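Tyrosine phosphatase (Orf virus, PDB 5NCR) removes phosphate groups from phosphoproteins as a homodimeric tyrosine phosphatase with triple substrate specificity, probably including phosphoserine residues. Local coordinates at residues 28-31 with 35-38; 96-101 with 124-129; 110-113 with 118-121. The protein carries 2 engineered substitutions. All coordinates share one frame; numbering follows the deposited sequence.

The three contacts lie close together in the catalytic domain. Contacts 1 and 3 share the sheet, where strands 35-38 and 108-111 are neighbours. Two probable hydrogen bonds join them: Tyr36 O to Val110 N at 2.8 Å and Gly38 N to Val110 O at 3.0 Å. Contacts 2 and 3 share helix 118-134. They touch where Leu98 CD2 comes within 3.6 Å of Val110 CG2. Contact 1 meets contact 2 through Val35 CG2, 3.6 Å from Tyr126 CE2. The phosphate bound at contact 3 marks the active-site loop of this phosphatase family. Contact 1 pairs two strands of the sheet and contact 2 packs two helices; their centres lie about 10 Å and 13 Å from that of contact 3.

Contact 1 of 3, residues 28-31 with 35-38; sequences MTRL and VYLG
Tyr36 lies alongside Arg30, and the two side chains point the same way. Arg30 CG sits over one face of the ring, 3.9 Å from the centroid of Tyr36 and 23° off the ring normal. This is a CH-pi contact, displaced toward the rim. Arg30 holds CG anti to its backbone nitrogen (chi1 -168°), which runs its methylene chain along the ring toward Tyr36 OH. Met28 adds a Met-aromatic contact, with SD 5.0 Å from the Tyr36 ring centroid in an oblique approach. Phe55 meets the same ring edge to face.

Leu37 is gripped through its backbone. Its N donates to Thr29 O at 2.8 Å, and its O accepts from Thr29 N, also at 2.8 Å. Both bonds are nearly straight. The side chains of Thr29 and Leu37 lie on the other face of the sheet from Arg30 and Tyr36. There Thr29 OG1 is hydrogen-bonded to Arg158 of helix 140-158.

Leu31 closes the pairing toward the turn. Its N bonds to Val35 O at 2.8 Å, bent to 147° at the hydrogen. Its CD1 branch makes the closest apolar contacts. It lies 3.9 Å from Leu37 CB and 4.1 Å from Val35 CG1. Ala123 of helix 118-134 touches both Leu31 and Leu37. Paired in this way, the two antiparallel strands form a beta hairpin. Strand 29-30 is the outermost strand on that side of the chain's sheet, and strand 35-38 continues the pairing to strand 108-111.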
ATOM      1  N   MET B  28      10.479 -19.010 -17.347  1.00 30.18           N
ATOM      2  CA  MET B  28       9.784 -17.828 -17.832  1.00 28.30           C
ATOM      3  C   MET B  28       8.360 -17.809 -17.291  1.00 32.75           C
ATOM      4  O   MET B  28       7.827 -18.839 -16.886  1.00 33.59           O
ATOM      5  CB  MET B  28       9.862 -17.662 -19.358  1.00 30.38           C
ATOM      6  CG  MET B  28       9.639 -18.886 -20.149  1.00 36.79           C
ATOM      7  SD  MET B  28       9.805 -18.445 -21.915  1.00 41.10           S
ATOM      8  CE  MET B  28      11.306 -19.262 -22.378  1.00 40.26           C
ATOM      9  N   THR B  29       7.775 -16.633 -17.237  1.00 29.46           N
ATOM     10  CA  THR B  29       6.426 -16.404 -16.735  1.00 28.63           C
ATOM     11  C   THR B  29       5.640 -15.777 -17.869  1.00 30.16           C
ATOM     12  O   THR B  29       6.029 -14.772 -18.426  1.00 27.25           O
ATOM     13  CB  THR B  29       6.457 -15.519 -15.468  1.00 38.98           C
ATOM     14  OG1 THR B  29       7.292 -16.140 -14.493  1.00 41.14           O
ATOM     15  CG2 THR B  29       5.068 -15.272 -14.875  1.00 39.87           C
ATOM     16  N   ARG B  30       4.524 -16.380 -18.183  1.00 29.17           N
ATOM     17  CA  ARG B  30       3.622 -15.940 -19.210  1.00 29.78           C
ATOM     18  C   ARG B  30       2.743 -14.863 -18.551  1.00 35.50           C
ATOM     19  O   ARG B  30       2.020 -15.154 -17.604  1.00 37.24           O
ATOM     20  CB  ARG B  30       2.820 -17.169 -19.650  1.00 27.14           C
ATOM     21  CG  ARG B  30       2.032 -16.995 -20.892  1.00 32.72           C
ATOM     22  CD  ARG B  30       1.253 -18.260 -21.164  1.00 45.65           C
ATOM     23  NE  ARG B  30      -0.192 -18.040 -21.069  1.00 65.21           N
ATOM     24  CZ  ARG B  30      -1.102 -19.008 -21.037  1.00 89.87           C
ATOM     25  NH1 ARG B  30      -0.731 -20.282 -21.100  1.00 81.42           N
ATOM     26  NH2 ARG B  30      -2.389 -18.710 -20.923  1.00 80.91           N
ATOM     27  N   LEU B  31       2.865 -13.612 -19.000  1.00 32.26           N
ATOM     28  CA  LEU B  31       2.119 -12.469 -18.442  1.00 32.15           C
ATOM     29  C   LEU B  31       0.745 -12.331 -19.083  1.00 35.68           C
ATOM     30  O   LEU B  31      -0.228 -11.973 -18.399  1.00 34.91           O
ATOM     31  CB  LEU B  31       2.889 -11.155 -18.610  1.00 31.83           C
ATOM     32  CG  LEU B  31       4.312 -11.069 -18.054  1.00 36.41           C
ATOM     33  CD1 LEU B  31       5.137 -10.085 -18.867  1.00 35.76           C
ATOM     34  CD2 LEU B  31       4.318 -10.728 -16.570  1.00 37.84           C
ATOM     35  N   VAL B  35       2.701 -12.744 -24.296  1.00 28.19           N
ATOM     36  CA  VAL B  35       3.890 -12.064 -23.752  1.00 25.03           C
ATOM     37  C   VAL B  35       4.448 -12.832 -22.544  1.00 24.42           C
ATOM     38  O   VAL B  35       3.717 -13.183 -21.635  1.00 22.80           O
ATOM     39  CB  VAL B  35       3.689 -10.552 -23.474  1.00 28.28           C
ATOM     40  CG1 VAL B  35       4.978  -9.888 -22.966  1.00 25.69           C
ATOM     41  CG2 VAL B  35       3.173  -9.851 -24.722  1.00 29.56           C
ATOM     42  N   TYR B  36       5.751 -13.117 -22.582  1.00 19.72           N
ATOM     43  CA  TYR B  36       6.476 -13.858 -21.564  1.00 18.66           C
ATOM     44  C   TYR B  36       7.602 -13.007 -21.016  1.00 23.26           C
ATOM     45  O   TYR B  36       8.174 -12.173 -21.730  1.00 21.08           O
ATOM     46  CB  TYR B  36       7.052 -15.161 -22.153  1.00 21.09           C
ATOM     47  CG  TYR B  36       6.035 -16.167 -22.658  1.00 24.97           C
ATOM     48  CD1 TYR B  36       5.364 -15.968 -23.861  1.00 28.59           C
ATOM     49  CD2 TYR B  36       5.821 -17.365 -21.989  1.00 26.31           C
ATOM     50  CE1 TYR B  36       4.474 -16.916 -24.360  1.00 29.99           C
ATOM     51  CE2 TYR B  36       4.944 -18.324 -22.484  1.00 28.50           C
ATOM     52  CZ  TYR B  36       4.256 -18.088 -23.656  1.00 36.70           C
ATOM     53  OH  TYR B  36       3.382 -19.034 -24.140  1.00 42.42           O
ATOM     54  N   LEU B  37       7.894 -13.216 -19.732  1.00 21.95           N
ATOM     55  CA  LEU B  37       8.942 -12.547 -18.979  1.00 22.31           C
ATOM     56  C   LEU B  37       9.961 -13.619 -18.630  1.00 27.15           C
ATOM     57  O   LEU B  37       9.584 -14.666 -18.133  1.00 26.94           O
ATOM     58  CB  LEU B  37       8.340 -11.890 -17.707  1.00 21.16           C
ATOM     59  CG  LEU B  37       9.282 -11.319 -16.649  1.00 25.76           C
ATOM     60  CD1 LEU B  37      10.221 -10.305 -17.250  1.00 24.84           C
ATOM     61  CD2 LEU B  37       8.496 -10.630 -15.542  1.00 27.59           C
ATOM     62  N   GLY B  38      11.228 -13.359 -18.926  1.00 23.71           N
ATOM     63  CA  GLY B  38      12.284 -14.313 -18.645  1.00 24.28           C
ATOM     64  C   GLY B  38      13.636 -13.701 -18.414  1.00 28.50           C
ATOM     65  O   GLY B  38      13.790 -12.474 -18.424  1.00 26.30           O
TER

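Contact 2 of 3, residues 96-101 with 124-129; sequences KLLARL and MGYVMH
Leu98 and Tyr126 make the main contact between the two helices, and it is a CH-pi contact. Leu98 CB stands over one face of the Tyr126 ring, 3.9 Å from the centroid and 22° off the normal. It is offset toward the rim, with Leu98 CB only 3.6 Å from Tyr126 CD1. Tyr126 carries its ring anti to the backbone nitrogen (chi1 177°), and this sends the ring out from its own helix against helix 90-103. The backbone of that helix also meets the ring, with Ala99 N 3.5 Å from Tyr126 CE1, in an oblique approach.

Apolar packing adds to that contact. The CD1 branch of Leu98 reaches back to the root of the tyrosine, 3.7 Å from Tyr126 CB. Ala99 takes the next place along the helix. Its methyl lies beside the ring, with Ala99 CB 4.1 Å from Tyr126 CE1. The same methyl meets the edge of the imidazole of His129, near its plane, with Ala99 CB 4.1 Å from His129 CE1. Ala99 thus touches two residues about one turn apart on helix 118-134.

Polar bonding plays no part between the segments. No hydrogen bond crosses, and His129 ND1 is buried here without a partner in the model.

The axes of segments 96-101 and 124-129 approach to 9.8 Å, with 67° between their N-to-C directions. Leu98 also packs on Thr108 and Val110, so helix 90-103 lies against strand 108-111. Tyr126 also touches Thr32, in the turn of the hairpin. On other sides of helix 118-134, Val127 meets Tyr146 and Thr150 of helix 140-158, while Met128 and His129 meet Phe175 of helix 165-177.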
ATOM      1  N   LYS B  96       3.366  -0.275 -26.350  1.00 26.30           N
ATOM      2  CA  LYS B  96       2.643  -0.254 -27.618  1.00 27.43           C
ATOM      3  C   LYS B  96       3.115  -1.401 -28.500  1.00 32.20           C
ATOM      4  O   LYS B  96       2.283  -2.112 -29.071  1.00 32.99           O
ATOM      5  CB  LYS B  96       2.818   1.100 -28.317  1.00 32.07           C
ATOM      6  CG  LYS B  96       1.791   1.326 -29.422  1.00 42.95           C
ATOM      7  CD  LYS B  96       1.920   2.688 -30.086  1.00 54.09           C
ATOM      8  CE  LYS B  96       0.941   2.834 -31.236  1.00 65.30           C
ATOM      9  NZ  LYS B  96       1.357   2.066 -32.447  1.00 78.02           N
ATOM     10  N   LEU B  97       4.442  -1.643 -28.538  1.00 28.96           N
ATOM     11  CA  LEU B  97       5.044  -2.747 -29.292  1.00 28.68           C
ATOM     12  C   LEU B  97       4.539  -4.111 -28.759  1.00 31.69           C
ATOM     13  O   LEU B  97       4.171  -4.972 -29.551  1.00 32.51           O
ATOM     14  CB  LEU B  97       6.595  -2.665 -29.223  1.00 27.89           C
ATOM     15  CG  LEU B  97       7.433  -3.890 -29.693  1.00 31.85           C
ATOM     16  CD1 LEU B  97       7.237  -4.176 -31.145  1.00 33.63           C
ATOM     17  CD2 LEU B  97       8.888  -3.678 -29.407  1.00 32.61           C
ATOM     18  N   LEU B  98       4.544  -4.304 -27.433  1.00 27.14           N
ATOM     19  CA  LEU B  98       4.073  -5.551 -26.827  1.00 25.67           C
ATOM     20  C   LEU B  98       2.586  -5.779 -27.084  1.00 31.57           C
ATOM     21  O   LEU B  98       2.190  -6.903 -27.404  1.00 32.33           O
ATOM     22  CB  LEU B  98       4.416  -5.615 -25.333  1.00 23.27           C
ATOM     23  CG  LEU B  98       5.919  -5.666 -24.993  1.00 23.72           C
ATOM     24  CD1 LEU B  98       6.145  -5.560 -23.513  1.00 22.28           C
ATOM     25  CD2 LEU B  98       6.603  -6.914 -25.560  1.00 22.55           C
ATOM     26  N   ALA B  99       1.778  -4.703 -27.034  1.00 28.07           N
ATOM     27  CA  ALA B  99       0.347  -4.788 -27.332  1.00 30.99           C
ATOM     28  C   ALA B  99       0.105  -5.185 -28.823  1.00 38.09           C
ATOM     29  O   ALA B  99      -0.808  -5.964 -29.113  1.00 38.95           O
ATOM     30  CB  ALA B  99      -0.338  -3.468 -27.017  1.00 32.07           C
ATOM     31  N   ARG B 100       0.946  -4.677 -29.749  1.00 34.85           N
ATOM     32  CA  ARG B 100       0.863  -4.988 -31.177  1.00 37.10           C
ATOM     33  C   ARG B 100       1.232  -6.463 -31.419  1.00 40.04           C
ATOM     34  O   ARG B 100       0.560  -7.135 -32.209  1.00 42.07           O
ATOM     35  CB  ARG B 100       1.777  -4.057 -31.995  1.00 38.52           C
ATOM     36  CG  ARG B 100       1.373  -3.905 -33.456  1.00 59.46           C
ATOM     37  CD  ARG B 100       2.493  -3.333 -34.319  1.00 73.72           C
ATOM     38  NE  ARG B 100       3.420  -4.373 -34.788  1.00 79.89           N
ATOM     39  CZ  ARG B 100       4.734  -4.365 -34.577  1.00 93.62           C
ATOM     40  NH1 ARG B 100       5.300  -3.366 -33.915  1.00 83.75           N
ATOM     41  NH2 ARG B 100       5.494  -5.357 -35.029  1.00 79.66           N
ATOM     42  N   LEU B 101       2.295  -6.965 -30.747  1.00 33.23           N
ATOM     43  CA  LEU B 101       2.733  -8.364 -30.890  1.00 32.58           C
ATOM     44  C   LEU B 101       1.664  -9.327 -30.342  1.00 35.35           C
ATOM     45  O   LEU B 101       1.390 -10.348 -30.961  1.00 35.60           O
ATOM     46  CB  LEU B 101       4.114  -8.607 -30.238  1.00 30.74           C
ATOM     47  CG  LEU B 101       5.284  -7.788 -30.822  1.00 34.21           C
ATOM     48  CD1 LEU B 101       6.513  -7.815 -29.930  1.00 32.11           C
ATOM     49  CD2 LEU B 101       5.637  -8.227 -32.230  1.00 40.08           C
ATOM     50  N   MET B 124       5.838  -4.975 -16.038  1.00 15.26           N
ATOM     51  CA  MET B 124       4.965  -4.153 -15.194  1.00 14.00           C
ATOM     52  C   MET B 124       4.273  -3.098 -16.025  1.00 20.31           C
ATOM     53  O   MET B 124       3.048  -2.952 -15.933  1.00 19.98           O
ATOM     54  CB  MET B 124       5.773  -3.491 -14.063  1.00 15.95           C
ATOM     55  CG  MET B 124       4.893  -2.930 -12.950  1.00 19.13           C
ATOM     56  SD  MET B 124       3.968  -4.234 -12.058  1.00 24.41           S
ATOM     57  CE  MET B 124       2.637  -3.224 -11.357  1.00 21.99           C
ATOM     58  N   GLY B 125       5.051  -2.401 -16.868  1.00 16.75           N
ATOM     59  CA  GLY B 125       4.499  -1.381 -17.749  1.00 17.15           C
ATOM     60  C   GLY B 125       3.427  -1.943 -18.660  1.00 22.08           C
ATOM     61  O   GLY B 125       2.341  -1.375 -18.767  1.00 23.45           O
ATOM     62  N   TYR B 126       3.710  -3.081 -19.288  1.00 19.56           N
ATOM     63  CA  TYR B 126       2.776  -3.715 -20.215  1.00 20.49           C
ATOM     64  C   TYR B 126       1.472  -4.207 -19.544  1.00 22.98           C
ATOM     65  O   TYR B 126       0.389  -4.030 -20.103  1.00 22.60           O
ATOM     66  CB  TYR B 126       3.471  -4.823 -20.997  1.00 22.15           C
ATOM     67  CG  TYR B 126       2.521  -5.552 -21.920  1.00 27.92           C
ATOM     68  CD1 TYR B 126       1.840  -4.879 -22.924  1.00 31.71           C
ATOM     69  CD2 TYR B 126       2.221  -6.892 -21.723  1.00 30.55           C
ATOM     70  CE1 TYR B 126       0.906  -5.531 -23.727  1.00 34.46           C
ATOM     71  CE2 TYR B 126       1.329  -7.569 -22.557  1.00 33.37           C
ATOM     72  CZ  TYR B 126       0.664  -6.883 -23.550  1.00 41.83           C
ATOM     73  OH  TYR B 126      -0.248  -7.550 -24.331  1.00 48.43           O
ATOM     74  N   VAL B 127       1.584  -4.796 -18.357  1.00 17.87           N
ATOM     75  CA  VAL B 127       0.438  -5.255 -17.575  1.00 18.19           C
ATOM     76  C   VAL B 127      -0.438  -4.044 -17.168  1.00 18.83           C
ATOM     77  O   VAL B 127      -1.659  -4.118 -17.268  1.00 18.89           O
ATOM     78  CB  VAL B 127       0.878  -6.138 -16.383  1.00 21.83           C
ATOM     79  CG1 VAL B 127      -0.305  -6.417 -15.457  1.00 23.32           C
ATOM     80  CG2 VAL B 127       1.483  -7.467 -16.888  1.00 21.59           C
ATOM     81  N   MET B 128       0.191  -2.932 -16.782  1.00 15.01           N
ATOM     82  CA  MET B 128      -0.510  -1.681 -16.419  1.00 16.61           C
ATOM     83  C   MET B 128      -1.204  -1.110 -17.645  1.00 22.46           C
ATOM     84  O   MET B 128      -2.405  -0.825 -17.597  1.00 25.26           O
ATOM     85  CB  MET B 128       0.454  -0.628 -15.820  1.00 17.90           C
ATOM     86  CG  MET B 128       0.932  -0.952 -14.402  1.00 22.72           C
ATOM     87  SD  MET B 128      -0.377  -1.202 -13.148  1.00 28.24           S
ATOM     88  CE  MET B 128      -1.211   0.440 -13.143  1.00 26.07           C
ATOM     89  N   HIS B 129      -0.476  -1.043 -18.772  1.00 18.45           N
ATOM     90  CA  HIS B 129      -1.001  -0.570 -20.049  1.00 20.58           C
ATOM     91  C   HIS B 129      -2.201  -1.398 -20.507  1.00 25.17           C
ATOM     92  O   HIS B 129      -3.198  -0.829 -20.949  1.00 26.80           O
ATOM     93  CB  HIS B 129       0.082  -0.630 -21.122  1.00 22.39           C
ATOM     94  CG  HIS B 129      -0.398  -0.166 -22.456  1.00 28.35           C
ATOM     95  ND1 HIS B 129      -0.687  -1.066 -23.474  1.00 31.68           N
ATOM     96  CD2 HIS B 129      -0.660   1.086 -22.889  1.00 31.45           C
ATOM     97  CE1 HIS B 129      -1.078  -0.326 -24.497  1.00 32.52           C
ATOM     98  NE2 HIS B 129      -1.075   0.968 -24.193  1.00 33.08           N
TER

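Contact 3 of 3, residues 110-113 with 118-121; sequences VHSV and RSGA. Engineered in segment 110-113: Ser112 (natural residue Cys). With PO4 (phosphate ion), chain D; SO4 (sulfate ion), chain E.
The phosphate-binding loop of the tyrosine phosphatase family joins Ser112 to Arg118 and Ser119 here. It runs from the end of strand 108-111 into the start of helix 118-134. Ser112 is an engineered residue, replacing the natural cysteine. Its OG lies between the backbone N and the carbonyl carbon (chi1 51°), facing both the helix and the anion. Ser119 grips this oxygen twice. Ser119 OG donates to Ser112 OG at 2.6 Å, and Ser119 N donates to Ser112 OG at 3.0 Å with an angle of 155°. Ser112 OG in turn donates to phosphate O3 at 2.6 Å. In this variant Ser119 is a second-shell residue that holds the engineered hydroxyl against the phosphate.

His111 to Arg118 span the HCX5R signature of this family, in which a cysteine, here replaced by Ser112, is the nucleophile and the arginine holds the phosphate. Backbone N atoms of Ala114, Val116 and Asn117 also bond to the ion. Arg118 bonds to it with both backbone and side chain. Arg118 N and Arg118 NE converge on phosphate O4, at 2.9 Å and 2.8 Å, and both bonds are almost straight. Arg118 NH2 reaches phosphate O1 at 2.9 Å. The phosphorus lies in the guanidinium plane, off its edge. The N-terminal end of the helix would probably favour the negative charge as well.

A sulfate meets the guanidinium edge too, also in plane. Both ions probably come from the crystallisation liquor. Arg118 NH2 bonds to sulfate O3 at 2.8 Å and Arg118 NH1 to sulfate O4 at 2.9 Å. Arg118 NH1 is also bonded to Leu79 O, which further fixes the group. Val113 CG2 packs obliquely on the guanidinium. On strand 108-111, Val110 CG1 packs on Ser119 CB.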
ATOM      1  N   VAL B 110      10.234 -11.139 -23.349  1.00 22.54           N
ATOM      2  CA  VAL B 110      10.887  -9.939 -22.846  1.00 21.62           C
ATOM      3  C   VAL B 110      11.894 -10.442 -21.809  1.00 22.77           C
ATOM      4  O   VAL B 110      11.525 -11.149 -20.863  1.00 20.39           O
ATOM      5  CB  VAL B 110       9.886  -8.930 -22.240  1.00 25.57           C
ATOM      6  CG1 VAL B 110      10.591  -7.628 -21.847  1.00 24.74           C
ATOM      7  CG2 VAL B 110       8.727  -8.655 -23.198  1.00 25.61           C
ATOM      8  N   HIS B 111      13.180 -10.131 -22.021  1.00 21.11           N
ATOM      9  CA  HIS B 111      14.204 -10.658 -21.114  1.00 20.05           C
ATOM     10  C   HIS B 111      15.340  -9.675 -20.835  1.00 25.33           C
ATOM     11  O   HIS B 111      15.587  -8.729 -21.589  1.00 23.91           O
ATOM     12  CB  HIS B 111      14.750 -12.013 -21.640  1.00 20.14           C
ATOM     13  CG  HIS B 111      15.583 -11.852 -22.872  1.00 24.23           C
ATOM     14  ND1 HIS B 111      16.958 -11.638 -22.796  1.00 26.50           N
ATOM     15  CD2 HIS B 111      15.205 -11.787 -24.172  1.00 26.18           C
ATOM     16  CE1 HIS B 111      17.369 -11.489 -24.047  1.00 26.08           C
ATOM     17  NE2 HIS B 111      16.358 -11.596 -24.912  1.00 26.65           N
ATOM     18  N   SER B 112      16.026  -9.932 -19.716  1.00 22.63           N
ATOM     19  CA  SER B 112      17.210  -9.229 -19.223  1.00 22.82           C
ATOM     20  C   SER B 112      17.934 -10.277 -18.387  1.00 26.63           C
ATOM     21  O   SER B 112      17.336 -11.284 -18.074  1.00 27.04           O
ATOM     22  CB  SER B 112      16.838  -7.968 -18.438  1.00 21.84           C
ATOM     23  OG  SER B 112      15.875  -8.238 -17.441  1.00 32.87           O
ATOM     24  N   VAL B 113      19.194 -10.076 -18.060  1.00 24.51           N
ATOM     25  CA  VAL B 113      20.078 -11.091 -17.461  1.00 25.39           C
ATOM     26  C   VAL B 113      19.422 -11.894 -16.319  1.00 28.61           C
ATOM     27  O   VAL B 113      19.275 -13.101 -16.469  1.00 28.95           O
ATOM     28  CB  VAL B 113      21.460 -10.516 -17.051  1.00 28.79           C
ATOM     29  CG1 VAL B 113      22.341 -11.600 -16.430  1.00 29.43           C
ATOM     30  CG2 VAL B 113      22.156  -9.894 -18.256  1.00 28.79           C
ATOM     31  N   ARG B 118      15.141  -4.931 -15.572  1.00 23.85           N
ATOM     32  CA  ARG B 118      14.894  -4.289 -16.880  1.00 24.15           C
ATOM     33  C   ARG B 118      13.669  -4.873 -17.571  1.00 26.55           C
ATOM     34  O   ARG B 118      12.732  -4.133 -17.883  1.00 25.64           O
ATOM     35  CB  ARG B 118      16.158  -4.316 -17.759  1.00 22.02           C
ATOM     36  CG  ARG B 118      17.314  -3.548 -17.106  1.00 25.81           C
ATOM     37  CD  ARG B 118      18.662  -3.881 -17.672  1.00 24.13           C
ATOM     38  NE  ARG B 118      19.183  -5.140 -17.156  1.00 28.48           N
ATOM     39  CZ  ARG B 118      20.346  -5.680 -17.508  1.00 32.25           C
ATOM     40  NH1 ARG B 118      21.139  -5.061 -18.372  1.00 22.32           N
ATOM     41  NH2 ARG B 118      20.718  -6.845 -17.010  1.00 19.18           N
ATOM     42  N   SER B 119      13.630  -6.203 -17.682  1.00 23.33           N
ATOM     43  CA  SER B 119      12.510  -6.929 -18.270  1.00 22.05           C
ATOM     44  C   SER B 119      11.287  -6.865 -17.364  1.00 23.06           C
ATOM     45  O   SER B 119      10.166  -6.793 -17.874  1.00 21.91           O
ATOM     46  CB  SER B 119      12.897  -8.372 -18.577  1.00 22.25           C
ATOM     47  OG  SER B 119      13.346  -9.012 -17.395  1.00 24.62           O
ATOM     48  N   GLY B 120      11.503  -6.922 -16.047  1.00 20.64           N
ATOM     49  CA  GLY B 120      10.435  -6.789 -15.066  1.00 21.52           C
ATOM     50  C   GLY B 120       9.734  -5.437 -15.230  1.00 25.07           C
ATOM     51  O   GLY B 120       8.506  -5.378 -15.229  1.00 21.90           O
ATOM     52  N   ALA B 121      10.510  -4.344 -15.465  1.00 23.07           N
ATOM     53  CA  ALA B 121       9.929  -3.008 -15.682  1.00 22.65           C
ATOM     54  C   ALA B 121       9.062  -2.959 -16.938  1.00 22.13           C
ATOM     55  O   ALA B 121       7.951  -2.437 -16.899  1.00 19.13           O
ATOM     56  CB  ALA B 121      11.024  -1.948 -15.734  1.00 24.12           C
TER
HETATM   57  P   PO4 D 201      17.872  -7.724 -14.555  1.00 26.53           P
HETATM   58  O1  PO4 D 201      19.394  -8.141 -14.795  1.00 29.12           O
HETATM   59  O2  PO4 D 201      17.602  -7.500 -13.000  1.00 35.54           O
HETATM   60  O3  PO4 D 201      16.892  -8.855 -15.108  1.00 28.14           O
HETATM   61  O4  PO4 D 201      17.556  -6.451 -15.295  1.00 24.85           O
HETATM   62  S   SO4 E 202      24.306  -6.573 -18.739  1.00 51.52           S
HETATM   63  O1  SO4 E 202      25.480  -5.776 -18.335  1.00 53.73           O
HETATM   64  O2  SO4 E 202      24.755  -7.843 -19.333  1.00 50.55           O
HETATM   65  O3  SO4 E 202      23.494  -6.822 -17.529  1.00 51.13           O
HETATM   66  O4  SO4 E 202      23.519  -5.836 -19.736  1.00 49.45           O